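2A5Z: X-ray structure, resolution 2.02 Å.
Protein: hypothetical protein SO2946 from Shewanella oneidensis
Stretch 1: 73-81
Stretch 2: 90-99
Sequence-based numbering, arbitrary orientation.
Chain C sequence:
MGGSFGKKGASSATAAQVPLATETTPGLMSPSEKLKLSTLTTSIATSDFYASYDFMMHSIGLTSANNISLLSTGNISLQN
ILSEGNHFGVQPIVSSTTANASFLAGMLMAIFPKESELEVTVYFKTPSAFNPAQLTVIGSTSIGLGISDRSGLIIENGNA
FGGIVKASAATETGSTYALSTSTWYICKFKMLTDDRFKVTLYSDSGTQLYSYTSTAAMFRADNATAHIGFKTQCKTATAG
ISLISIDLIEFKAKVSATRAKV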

# COMPACT_ATOMS: atom_id res chain seq x y z
N THR C 73 -10.18 -0.35 -17.08
CA THR C 73 -10.99 0.53 -17.93
C THR C 73 -12.08 -0.27 -18.64
O THR C 73 -11.98 -1.49 -18.79
CB THR C 73 -10.13 1.32 -18.98
OG1 THR C 73 -9.32 0.41 -19.73
CG2 THR C 73 -9.24 2.34 -18.30
N GLY C 74 -13.14 0.43 -19.07
CA GLY C 74 -14.21 -0.16 -19.87
C GLY C 74 -15.01 -1.23 -19.17
O GLY C 74 -15.57 -2.12 -19.81
N ASN C 75 -15.09 -1.15 -17.84
CA ASN C 75 -15.77 -2.15 -17.01
C ASN C 75 -15.26 -3.57 -17.24
O ASN C 75 -16.05 -4.52 -17.26
CB ASN C 75 -17.29 -2.07 -17.19
CG ASN C 75 -17.84 -0.69 -16.88
OD1 ASN C 75 -18.01 -0.33 -15.72
ND2 ASN C 75 -18.09 0.09 -17.92
N ILE C 76 -13.95 -3.70 -17.42
CA ILE C 76 -13.29 -5.00 -17.55
C ILE C 76 -13.67 -5.87 -16.35
O ILE C 76 -13.79 -5.37 -15.22
CB ILE C 76 -11.74 -4.85 -17.65
CG1 ILE C 76 -11.07 -6.16 -18.07
CG2 ILE C 76 -11.16 -4.33 -16.33
CD1 ILE C 76 -11.22 -6.50 -19.55
N SER C 77 -13.85 -7.15 -16.59
CA SER C 77 -14.31 -8.04 -15.55
C SER C 77 -13.14 -8.75 -14.88
O SER C 77 -12.59 -9.71 -15.41
CB SER C 77 -15.33 -9.02 -16.11
OG SER C 77 -15.86 -9.82 -15.09
N LEU C 78 -12.73 -8.25 -13.71
CA LEU C 78 -11.72 -8.95 -12.94
C LEU C 78 -12.41 -10.09 -12.20
O LEU C 78 -13.31 -9.85 -11.39
CB LEU C 78 -10.99 -8.01 -11.97
CG LEU C 78 -10.34 -6.73 -12.51
CD1 LEU C 78 -9.59 -6.02 -11.39
CD2 LEU C 78 -9.40 -7.00 -13.69
N GLN C 79 -12.02 -11.32 -12.51
CA GLN C 79 -12.60 -12.51 -11.89
C GLN C 79 -12.04 -12.72 -10.49
O GLN C 79 -11.15 -11.99 -10.05
CB GLN C 79 -12.33 -13.74 -12.76
CG GLN C 79 -12.83 -13.61 -14.19
CD GLN C 79 -14.34 -13.57 -14.26
OE1 GLN C 79 -15.01 -14.60 -14.09
NE2 GLN C 79 -14.90 -12.39 -14.52
N ASN C 80 -12.57 -13.71 -9.78
CA ASN C 80 -12.08 -14.05 -8.45
C ASN C 80 -10.62 -14.46 -8.45
O ASN C 80 -10.19 -15.21 -9.32
CB ASN C 80 -12.90 -15.18 -7.84
CG ASN C 80 -14.27 -14.73 -7.41
OD1 ASN C 80 -15.27 -15.24 -7.90
ND2 ASN C 80 -14.32 -13.77 -6.50
N ILE C 81 -9.88 -13.95 -7.47
CA ILE C 81 -8.50 -14.37 -7.23
C ILE C 81 -8.46 -15.86 -6.92
O ILE C 81 -9.31 -16.39 -6.20
CB ILE C 81 -7.85 -13.56 -6.07
CG1 ILE C 81 -7.86 -12.04 -6.37
CG2 ILE C 81 -6.42 -14.05 -5.76
CD1 ILE C 81 -7.07 -11.62 -7.61
N VAL C 90 -3.59 -15.30 -8.39
CA VAL C 90 -3.73 -15.16 -9.83
C VAL C 90 -4.98 -14.34 -10.12
O VAL C 90 -6.04 -14.63 -9.57
CB VAL C 90 -3.86 -16.55 -10.53
CG1 VAL C 90 -4.13 -16.39 -12.05
CG2 VAL C 90 -2.61 -17.41 -10.29
N GLN C 91 -4.84 -13.31 -10.96
CA GLN C 91 -5.96 -12.48 -11.38
C GLN C 91 -6.39 -12.84 -12.80
O GLN C 91 -5.72 -12.44 -13.77
CB GLN C 91 -5.59 -10.99 -11.28
CG GLN C 91 -6.68 -10.02 -11.75
CD GLN C 91 -7.93 -10.08 -10.91
OE1 GLN C 91 -8.88 -10.79 -11.23
NE2 GLN C 91 -7.93 -9.34 -9.81
N PRO C 92 -7.49 -13.62 -12.94
CA PRO C 92 -8.07 -13.88 -14.25
C PRO C 92 -8.90 -12.69 -14.70
O PRO C 92 -9.48 -11.98 -13.87
CB PRO C 92 -8.96 -15.10 -14.01
CG PRO C 92 -8.69 -15.54 -12.60
CD PRO C 92 -8.24 -14.31 -11.89
N ILE C 93 -8.96 -12.48 -16.02
CA ILE C 93 -9.54 -11.26 -16.58
C ILE C 93 -10.47 -11.62 -17.74
O ILE C 93 -10.12 -12.44 -18.59
CB ILE C 93 -8.41 -10.25 -17.01
CG1 ILE C 93 -7.54 -9.88 -15.80
CG2 ILE C 93 -8.99 -8.99 -17.64
CD1 ILE C 93 -6.11 -9.45 -16.16
N VAL C 94 -11.67 -11.04 -17.75
CA VAL C 94 -12.68 -11.34 -18.77
C VAL C 94 -13.23 -10.05 -19.39
O VAL C 94 -13.39 -9.03 -18.71
CB VAL C 94 -13.80 -12.27 -18.19
CG1 VAL C 94 -14.98 -12.41 -19.14
CG2 VAL C 94 -13.24 -13.64 -17.87
N SER C 95 -13.48 -10.10 -20.70
CA SER C 95 -14.00 -8.96 -21.45
C SER C 95 -15.40 -8.55 -21.00
O SER C 95 -16.12 -9.31 -20.36
CB SER C 95 -14.01 -9.28 -22.94
OG SER C 95 -14.99 -10.25 -23.26
N SER C 96 -15.78 -7.32 -21.35
CA SER C 96 -17.10 -6.79 -21.07
C SER C 96 -17.80 -6.42 -22.37
O SER C 96 -17.35 -6.80 -23.47
CB SER C 96 -16.98 -5.55 -20.18
OG SER C 96 -16.29 -4.53 -20.87
N THR C 97 -18.90 -5.69 -22.26
CA THR C 97 -19.66 -5.24 -23.42
C THR C 97 -19.16 -3.90 -23.95
O THR C 97 -19.81 -3.28 -24.79
CB THR C 97 -21.17 -5.15 -23.09
OG1 THR C 97 -21.36 -4.27 -21.98
CG2 THR C 97 -21.72 -6.52 -22.74
N THR C 98 -18.01 -3.45 -23.44
CA THR C 98 -17.36 -2.23 -23.92
C THR C 98 -16.09 -2.60 -24.68
O THR C 98 -15.24 -3.31 -24.15
CB THR C 98 -16.99 -1.26 -22.76
OG1 THR C 98 -18.16 -0.99 -21.97
CG2 THR C 98 -16.41 0.05 -23.28
N ALA C 99 -15.98 -2.12 -25.91
CA ALA C 99 -14.80 -2.35 -26.74
C ALA C 99 -13.58 -1.66 -26.14
O ALA C 99 -13.69 -0.55 -25.60
CB ALA C 99 -15.04 -1.87 -28.17

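The two stretches form a short antiparallel β ladder, held by three backbone hydrogen bonds and one serine hydroxyl and padded by aliphatic side chains. They run 161° apart, and together they bury 694 Å² of surface.

S77 and V94 make the hydrogen-bonded pair: S77 N donates to V94 O at 2.9 Å, and V94 N returns a bond to S77 O at 2.8 Å. L78 and I93 follow as the non-hydrogen-bonded pair, their CA atoms 4.8 Å apart, and the next link comes from Q79 N, which reaches P92 O at 3.0 Å. Proline has no amide hydrogen to give, but its carbonyl is free to accept, so it serves well here. Farther along, I81 CA lies 3.4 Å from V90 O in a CA-H...O contact.

Side chains alternate across the ladder. On one face L78 CD2 approaches I93 CG1 at 4.0 Å, and I93 also meets I76, whose CG1 lies 3.5 Å from I93 CG2. Branched aliphatics suit this role because they fill space without leaving polar groups unpaired. The CA-to-CB bond of I76 points sideways, yet its t rotamer at chi1 brings the end of the chain nearer stretch 2. The opposite face carries S77 and V94, with S77 CB 4.2 Å from V94 CB; V94 CG2 also packs against Q79 CG at 3.7 Å, where the methylene part of a polar side chain acts as an apolar surface.

Beyond the ladder, S96 OG donates to G74 O at 2.7 Å and accepts from T98 N at 3.3 Å, so one small hydroxyl both ties the loops together and braces its own turn. G74 has a positive phi of 65°, which favours glycine, and an ideal CB there would lie 3.6 Å from T98 CG2.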